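Putative type VI secretion protein (PDB 3U66) is probably an inner-membrane-attached component of the bacterial type VI secretion system, related to a type IVb secretion protein, seen here as its cytoplasmic helical domain. Local coordinates at residues I6-A9 against E10-F13; Y36-A39 against C40-K44; Y65-C68 against A69-E73; W108-I111 against R112-L115. One frame throughout, in Å; residues are numbered along the deposited sequence.

Contact 1: I6-A9 against E10-F13; sequences ISRA and EQIF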
# COMPACT_ATOMS: atom_id res chain seq x y z
N ILE A 6 -15.08 -4.30 -3.75
CA ILE A 6 -15.46 -5.17 -4.85
C ILE A 6 -14.39 -6.27 -5.15
O ILE A 6 -13.25 -6.17 -4.69
CB ILE A 6 -15.95 -4.34 -6.08
CG1 ILE A 6 -17.44 -4.64 -6.41
CG2 ILE A 6 -14.99 -4.38 -7.28
CD1 ILE A 6 -17.78 -5.24 -7.84
N SER A 7 -14.80 -7.32 -5.89
CA SER A 7 -13.94 -8.44 -6.26
C SER A 7 -13.26 -8.19 -7.60
O SER A 7 -12.14 -8.66 -7.82
CB SER A 7 -14.75 -9.74 -6.31
OG SER A 7 -15.75 -9.69 -7.32
N ARG A 8 -13.95 -7.44 -8.50
CA ARG A 8 -13.42 -7.07 -9.82
C ARG A 8 -12.15 -6.25 -9.63
O ARG A 8 -11.20 -6.42 -10.39
CB ARG A 8 -14.46 -6.29 -10.65
CG ARG A 8 -14.46 -6.67 -12.13
CD ARG A 8 -15.74 -6.22 -12.84
NE ARG A 8 -16.38 -7.29 -13.61
CZ ARG A 8 -17.63 -7.70 -13.45
NH1 ARG A 8 -18.42 -7.13 -12.54
NH2 ARG A 8 -18.12 -8.68 -14.20
N ALA A 9 -12.11 -5.42 -8.58
CA ALA A 9 -10.98 -4.59 -8.16
C ALA A 9 -9.82 -5.46 -7.64
O ALA A 9 -8.67 -5.22 -8.02
CB ALA A 9 -11.43 -3.62 -7.07
N GLU A 10 -10.12 -6.46 -6.79
CA GLU A 10 -9.14 -7.40 -6.24
C GLU A 10 -8.51 -8.22 -7.37
O GLU A 10 -7.29 -8.41 -7.39
CB GLU A 10 -9.75 -8.30 -5.16
CG GLU A 10 -9.96 -7.61 -3.83
CD GLU A 10 -10.17 -8.55 -2.66
OE1 GLU A 10 -9.18 -8.88 -1.97
OE2 GLU A 10 -11.32 -8.97 -2.43
N GLN A 11 -9.34 -8.63 -8.35
CA GLN A 11 -8.98 -9.36 -9.58
C GLN A 11 -7.89 -8.61 -10.36
O GLN A 11 -6.99 -9.25 -10.92
CB GLN A 11 -10.22 -9.44 -10.48
CG GLN A 11 -10.87 -10.80 -10.66
CD GLN A 11 -11.96 -10.76 -11.74
OE1 GLN A 11 -12.08 -9.82 -12.55
NE2 GLN A 11 -12.76 -11.82 -11.79
N ILE A 12 -8.01 -7.25 -10.45
CA ILE A 12 -7.08 -6.35 -11.16
C ILE A 12 -5.71 -6.30 -10.44
O ILE A 12 -4.67 -6.29 -11.10
CB ILE A 12 -7.66 -4.90 -11.29
CG1 ILE A 12 -9.16 -4.80 -11.62
CG2 ILE A 12 -6.82 -4.03 -12.20
CD1 ILE A 12 -9.65 -5.22 -13.01
N PHE A 13 -5.73 -6.19 -9.09
CA PHE A 13 -4.51 -6.05 -8.30
C PHE A 13 -3.85 -7.33 -7.84
O PHE A 13 -2.69 -7.27 -7.42
CB PHE A 13 -4.73 -5.08 -7.13
CG PHE A 13 -4.91 -3.63 -7.49
CD1 PHE A 13 -3.84 -2.86 -7.94
CD2 PHE A 13 -6.15 -3.01 -7.36
CE1 PHE A 13 -4.01 -1.52 -8.27
CE2 PHE A 13 -6.32 -1.66 -7.70
CZ PHE A 13 -5.25 -0.93 -8.15
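Gln11 sits one turn on from Ser7 and Arg8 in the first turns of helix 7-24, and its backbone N bonds to Ser7 O at 2.8 Å. Phe13 N reaches Ala9 O in the same i to i+4 pattern, longer at 3.3 Å.

The side chains of Arg8 and Gln11 run alongside each other and point the same way. What meets is the aliphatic part of the arginine: Arg8 CG lies 4.0 Å from Gln11 OE1, while the guanidinium and amide planes stand almost perpendicular, 86° apart, so this is loose flanking between two exposed chains. Glu10 takes another direction. Its CG is anti to its own carbonyl carbon (chi1 -76°) and the chain continues extended, with Glu10 CG passing Ile6 O at 3.7 Å; the carboxylate then forms a salt bridge through OE1 with Arg130, on helix 122-133. Phe13 also has CG beside its backbone N (chi1 -70°), which brings Phe13 CD2 to 3.4 Å from Ala9 O, an oblique approach to the ring.

Ala9 and Phe13 are the buried pair. Phe13 packs on Met63 and Leu64 of helix 57-76, on Ala46 and Leu50 of helix 32-52, and on Cys127 of helix 122-133, while Ala9 meets Met63 and Ala123, so this first helix beds against three others.

Contact 2: Y36-A39 against C40-K44; sequences YRRA and CQLVK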
# COMPACT_ATOMS: atom_id res chain seq x y z
N TYR A 36 11.35 -3.04 -12.44
CA TYR A 36 10.74 -1.71 -12.54
C TYR A 36 9.83 -1.60 -13.77
O TYR A 36 8.78 -0.96 -13.70
CB TYR A 36 11.83 -0.62 -12.58
CG TYR A 36 11.31 0.78 -12.36
CD1 TYR A 36 11.19 1.31 -11.08
CD2 TYR A 36 10.96 1.60 -13.43
CE1 TYR A 36 10.72 2.60 -10.86
CE2 TYR A 36 10.48 2.89 -13.23
CZ TYR A 36 10.37 3.39 -11.95
OH TYR A 36 9.89 4.67 -11.75
N ARG A 37 10.24 -2.23 -14.87
CA ARG A 37 9.53 -2.22 -16.13
C ARG A 37 8.26 -3.02 -16.01
O ARG A 37 7.22 -2.55 -16.43
CB ARG A 37 10.42 -2.84 -17.21
CG ARG A 37 11.54 -1.95 -17.68
CD ARG A 37 12.15 -2.57 -18.90
NE ARG A 37 11.81 -1.85 -20.13
CZ ARG A 37 10.66 -1.99 -20.79
NH1 ARG A 37 9.70 -2.77 -20.32
NH2 ARG A 37 10.46 -1.33 -21.92
N ARG A 38 8.34 -4.24 -15.43
CA ARG A 38 7.20 -5.12 -15.17
C ARG A 38 6.24 -4.42 -14.22
O ARG A 38 5.04 -4.41 -14.50
CB ARG A 38 7.68 -6.45 -14.59
CG ARG A 38 6.86 -7.66 -15.04
CD ARG A 38 5.98 -8.23 -13.95
NE ARG A 38 6.76 -8.94 -12.93
CZ ARG A 38 6.27 -9.86 -12.10
NH1 ARG A 38 4.99 -10.21 -12.17
NH2 ARG A 38 7.06 -10.43 -11.21
N ALA A 39 6.77 -3.77 -13.17
CA ALA A 39 6.01 -2.98 -12.19
C ALA A 39 5.19 -1.92 -12.91
O ALA A 39 3.98 -1.86 -12.70
CB ALA A 39 6.96 -2.33 -11.20
N CYS A 40 5.84 -1.11 -13.78
CA CYS A 40 5.24 -0.06 -14.60
C CYS A 40 4.06 -0.58 -15.44
O CYS A 40 2.98 0.01 -15.40
CB CYS A 40 6.30 0.59 -15.48
SG CYS A 40 7.27 1.88 -14.65
N GLN A 41 4.28 -1.70 -16.17
CA GLN A 41 3.29 -2.34 -17.03
C GLN A 41 2.08 -2.83 -16.24
O GLN A 41 0.95 -2.73 -16.72
CB GLN A 41 3.90 -3.50 -17.85
CG GLN A 41 5.04 -3.11 -18.81
CD GLN A 41 4.82 -1.83 -19.58
OE1 GLN A 41 3.89 -1.70 -20.39
NE2 GLN A 41 5.68 -0.85 -19.34
N LEU A 42 2.32 -3.33 -15.02
CA LEU A 42 1.30 -3.80 -14.10
C LEU A 42 0.39 -2.64 -13.62
O LEU A 42 -0.84 -2.79 -13.60
CB LEU A 42 1.97 -4.50 -12.93
CG LEU A 42 1.47 -5.92 -12.68
CD1 LEU A 42 2.57 -6.76 -12.10
CD2 LEU A 42 0.21 -5.95 -11.70
N VAL A 43 1.00 -1.49 -13.28
CA VAL A 43 0.31 -0.27 -12.86
C VAL A 43 -0.54 0.25 -14.03
O VAL A 43 -1.71 0.57 -13.83
CB VAL A 43 1.31 0.79 -12.32
CG1 VAL A 43 0.63 2.12 -12.02
CG2 VAL A 43 2.05 0.29 -11.08
N LYS A 44 0.03 0.29 -15.25
CA LYS A 44 -0.65 0.75 -16.47
C LYS A 44 -1.82 -0.18 -16.83
O LYS A 44 -2.87 0.30 -17.24
CB LYS A 44 0.33 0.88 -17.64
CG LYS A 44 1.32 2.04 -17.52
CD LYS A 44 1.74 2.59 -18.89
CE LYS A 44 2.83 1.80 -19.56
NZ LYS A 44 2.95 2.17 -21.00
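A cysteine sulfur-aromatic contact, one turn apart on helix 32-52, joins Tyr36 to Cys40. The sulfur lies 4.4 Å from the centroid of the tyrosine ring and 41° off its normal, an oblique position: Cys40 SG comes nearest to Tyr36 CE2, at 3.7 Å. Two torsions bring them together. Tyr36 swings CG anti to its backbone N (chi1 -167°), and Cys40 carries SG beside its own N.

The helix backbone is regular. Cys40 N bonds to Tyr36 O at 2.9 Å, and the next three i to i+4 bonds follow in step, ending with Val43 N to Ala39 O at 3.1 Å. In this all-helical domain, the face bearing Tyr36, Ala39, Cys40 and Val43 is turned inward: Trp88 meets the Tyr36 ring edge-to-face, and His96 of helix 93-98 touches both Tyr36 and Cys40.

On a more open face, Arg38 and Leu42 lie alongside and point the same way. The methylene CD of the arginine does the touching, with Arg38 CD 4.1 Å from Leu42 CD1; both residues also touch Met19 of helix 7-24.

Contact 3: Y65-C68 against A69-E73; sequences YAFC and ALLDE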
# COMPACT_ATOMS: atom_id res chain seq x y z
N TYR A 65 -2.52 4.57 -6.25
CA TYR A 65 -1.59 5.30 -5.38
C TYR A 65 -1.10 4.36 -4.27
O TYR A 65 0.11 4.20 -4.11
CB TYR A 65 -2.26 6.55 -4.77
CG TYR A 65 -1.30 7.44 -4.02
CD1 TYR A 65 -1.10 7.29 -2.65
CD2 TYR A 65 -0.61 8.46 -4.68
CE1 TYR A 65 -0.21 8.10 -1.96
CE2 TYR A 65 0.29 9.28 -4.00
CZ TYR A 65 0.49 9.09 -2.64
OH TYR A 65 1.38 9.88 -1.96
N ALA A 66 -2.05 3.72 -3.55
CA ALA A 66 -1.78 2.77 -2.47
C ALA A 66 -0.91 1.64 -2.97
O ALA A 66 0.04 1.28 -2.29
CB ALA A 66 -3.08 2.23 -1.89
N PHE A 67 -1.19 1.14 -4.19
CA PHE A 67 -0.39 0.07 -4.80
C PHE A 67 1.04 0.51 -5.12
O PHE A 67 1.96 -0.27 -4.88
CB PHE A 67 -1.06 -0.52 -6.05
CG PHE A 67 -0.32 -1.70 -6.60
CD1 PHE A 67 -0.50 -2.97 -6.05
CD2 PHE A 67 0.57 -1.56 -7.65
CE1 PHE A 67 0.20 -4.06 -6.55
CE2 PHE A 67 1.27 -2.65 -8.15
CZ PHE A 67 1.08 -3.89 -7.59
N CYS A 68 1.21 1.73 -5.71
CA CYS A 68 2.51 2.30 -6.05
C CYS A 68 3.34 2.45 -4.77
O CYS A 68 4.47 1.99 -4.72
CB CYS A 68 2.36 3.64 -6.77
SG CYS A 68 2.01 3.49 -8.54
N ALA A 69 2.73 3.03 -3.72
CA ALA A 69 3.31 3.22 -2.39
C ALA A 69 3.67 1.89 -1.73
O ALA A 69 4.71 1.81 -1.06
CB ALA A 69 2.34 3.99 -1.52
N LEU A 70 2.84 0.84 -1.94
CA LEU A 70 3.06 -0.50 -1.40
C LEU A 70 4.28 -1.15 -2.08
O LEU A 70 5.22 -1.57 -1.39
CB LEU A 70 1.77 -1.37 -1.50
CG LEU A 70 1.85 -2.89 -1.25
CD1 LEU A 70 2.29 -3.23 0.17
CD2 LEU A 70 0.54 -3.56 -1.58
N LEU A 71 4.27 -1.20 -3.42
CA LEU A 71 5.34 -1.76 -4.25
C LEU A 71 6.69 -1.03 -4.08
O LEU A 71 7.70 -1.71 -3.95
CB LEU A 71 4.90 -1.79 -5.72
CG LEU A 71 5.78 -2.50 -6.74
CD1 LEU A 71 6.24 -3.89 -6.27
CD2 LEU A 71 5.05 -2.62 -8.04
N ASP A 72 6.69 0.32 -4.05
CA ASP A 72 7.90 1.13 -3.84
C ASP A 72 8.55 0.81 -2.49
O ASP A 72 9.76 0.61 -2.44
CB ASP A 72 7.61 2.63 -3.92
CG ASP A 72 7.39 3.20 -5.31
OD1 ASP A 72 7.98 2.67 -6.27
OD2 ASP A 72 6.69 4.22 -5.42
N GLU A 73 7.74 0.75 -1.41
CA GLU A 73 8.22 0.46 -0.05
C GLU A 73 8.82 -0.94 0.09
O GLU A 73 9.85 -1.07 0.74
CB GLU A 73 7.11 0.69 0.99
CG GLU A 73 7.65 0.85 2.40
CD GLU A 73 6.62 0.60 3.48
OE1 GLU A 73 6.31 -0.58 3.76
OE2 GLU A 73 6.12 1.59 4.03
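Phe67 and Leu71 make the apolar contact of this part of helix 57-76. The two side chains run alongside in the same direction, both with CG anti to the backbone N (chi1 -174° in Phe67), and the methyl Leu71 CD2 rests obliquely by the ring, 3.8 Å from Phe67 CE2.

The four i to i+4 backbone bonds across the segments are all 2.9 Å long between N and O. Leu71 N to Phe67 O is nearly straight at 174°, and Leu70 N to Ala66 O is the most bent, at 140°.

Among polar side chains, Asp72 is buried. Its OD2 stands 3.2 Å from Cys68 O, two acceptors with no bond between them, and the carboxylate is satisfied instead by backbone N-H groups: OD1 takes that of Leu93 and OD2 that of Gln94, at the start of helix 93-98. Were Asp72 replaced by an alanine, those two amides would probably lose their acceptors, and the start of that helix would be less fixed.

All the residues that touch here are buried, and helix 57-76, with helices 7-24, 32-52, 103-115 and 122-133 around it, is a central helix of the bundle.

Contact 4: W108-I111 against R112-L115; sequences WERI and REQL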
# COMPACT_ATOMS: atom_id res chain seq x y z
N TRP A 108 -1.22 7.63 4.48
CA TRP A 108 -1.85 7.59 5.80
C TRP A 108 -2.84 8.74 5.93
O TRP A 108 -3.92 8.55 6.47
CB TRP A 108 -0.79 7.65 6.92
CG TRP A 108 -0.20 6.31 7.23
CD1 TRP A 108 1.07 5.90 6.96
CD2 TRP A 108 -0.89 5.16 7.73
NE1 TRP A 108 1.23 4.58 7.31
CE2 TRP A 108 0.04 4.10 7.78
CE3 TRP A 108 -2.21 4.93 8.15
CZ2 TRP A 108 -0.31 2.82 8.22
CZ3 TRP A 108 -2.54 3.67 8.63
CH2 TRP A 108 -1.60 2.64 8.67
N GLU A 109 -2.47 9.92 5.41
CA GLU A 109 -3.27 11.14 5.38
C GLU A 109 -4.51 10.87 4.50
O GLU A 109 -5.62 11.26 4.86
CB GLU A 109 -2.41 12.27 4.76
CG GLU A 109 -2.85 13.69 5.09
CD GLU A 109 -1.99 14.79 4.50
OE1 GLU A 109 -1.04 14.48 3.73
OE2 GLU A 109 -2.26 15.98 4.82
N ARG A 110 -4.31 10.11 3.40
CA ARG A 110 -5.32 9.71 2.43
C ARG A 110 -6.28 8.67 2.99
O ARG A 110 -7.45 8.69 2.64
CB ARG A 110 -4.63 9.21 1.15
CG ARG A 110 -5.56 8.87 0.01
CD ARG A 110 -5.81 10.00 -0.98
NE ARG A 110 -4.57 10.47 -1.60
CZ ARG A 110 -4.19 10.23 -2.86
NH1 ARG A 110 -4.96 9.52 -3.66
NH2 ARG A 110 -3.05 10.71 -3.31
N ILE A 111 -5.80 7.75 3.85
CA ILE A 111 -6.65 6.73 4.51
C ILE A 111 -7.63 7.40 5.49
O ILE A 111 -8.81 7.06 5.51
CB ILE A 111 -5.81 5.58 5.17
CG1 ILE A 111 -5.12 4.70 4.09
CG2 ILE A 111 -6.67 4.70 6.11
CD1 ILE A 111 -3.91 3.89 4.56
N ARG A 112 -7.13 8.40 6.24
CA ARG A 112 -7.90 9.17 7.23
C ARG A 112 -9.02 9.99 6.60
O ARG A 112 -10.12 10.01 7.16
CB ARG A 112 -6.98 10.05 8.08
CG ARG A 112 -5.93 9.27 8.86
CD ARG A 112 -5.77 9.72 10.30
NE ARG A 112 -5.80 11.18 10.45
CZ ARG A 112 -4.73 11.96 10.35
NH1 ARG A 112 -3.54 11.44 10.08
NH2 ARG A 112 -4.85 13.27 10.51
N GLU A 113 -8.76 10.65 5.45
CA GLU A 113 -9.80 11.42 4.78
C GLU A 113 -10.88 10.55 4.13
O GLU A 113 -12.00 11.02 3.92
CB GLU A 113 -9.27 12.55 3.86
CG GLU A 113 -8.11 12.18 2.97
CD GLU A 113 -7.11 13.31 2.76
OE1 GLU A 113 -6.67 13.91 3.77
OE2 GLU A 113 -6.74 13.57 1.60
N GLN A 114 -10.56 9.27 3.89
CA GLN A 114 -11.50 8.27 3.37
C GLN A 114 -12.40 7.84 4.53
O GLN A 114 -13.59 7.60 4.31
CB GLN A 114 -10.76 7.06 2.78
CG GLN A 114 -10.22 7.28 1.37
CD GLN A 114 -11.31 7.44 0.32
OE1 GLN A 114 -12.20 6.61 0.16
NE2 GLN A 114 -11.24 8.53 -0.42
N LEU A 115 -11.85 7.78 5.75
CA LEU A 115 -12.58 7.43 6.97
C LEU A 115 -13.54 8.54 7.43
O LEU A 115 -14.52 8.24 8.11
CB LEU A 115 -11.64 7.02 8.12
CG LEU A 115 -10.91 5.67 7.97
CD1 LEU A 115 -9.99 5.43 9.13
CD2 LEU A 115 -11.88 4.51 7.83
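Arg112 N bonds to Trp108 O at 3.2 Å and Glu113 N to Glu109 O at 3.3 Å; the i to i+4 pattern weakens at Gln114, whose N is held weakly by both Arg110 O and Ile111 O, and resumes with Leu115 N to Ile111 O. These are the last two turns of an amphipathic helix in the bundle, helix 103-115, with Trp108 and Ile111 on the buried side and Glu109 and Glu113 outside.

Trp108 lies with Ile111 CD1 over one face of its indole, 4.1 Å above the plane and offset toward the rim. Its NE1 donates to Thr137 O, and Phe136 and Tyr140 meet its ring, while Ile111 continues the apolar face onto Leu128 and Val151. Arg112 has CG beside its backbone N (chi1 -60°), which lays Arg112 CG 3.2 Å from Trp108 O; the chain then bends at chi2 and chi3, and NE forms a salt bridge with Glu146.

Glu109 and Glu113 approach at a slant, their carboxylate planes 55° apart and their charged atoms not in contact. Arg110 NE, 5.0 Å from Glu113 OE2, may offset the like charges. Glu113 places CG between its backbone N and carbonyl carbon (chi1 44°), folding the chain back over the preceding turn until Glu113 OE1 stands 3.1 Å from Glu109 O, acceptor facing acceptor.

All four contacts are short lengths of helix, about two turns each, on four different helices, but their surroundings differ. Contact 3 is the core and touches each of the others: Phe67 CB meets Phe13 CE1 of contact 1 at 3.8 Å, Leu71 CD2 meets Ala39 CB of contact 2 at 3.7 Å, and Tyr65 makes a cation-pi contact with Arg110 of contact 4. The other three are partly buried, each with an apolar face inward and charged residues outward. Contacts 2 and 4 lie on opposite sides of the centre, about 26 Å apart between centres. Sulfur-aromatic packing marks contact 2, a buried carboxylate holding backbone amides contact 3; in contacts 1 and 4, Glu10 and Arg112 pair with charges outside their segments.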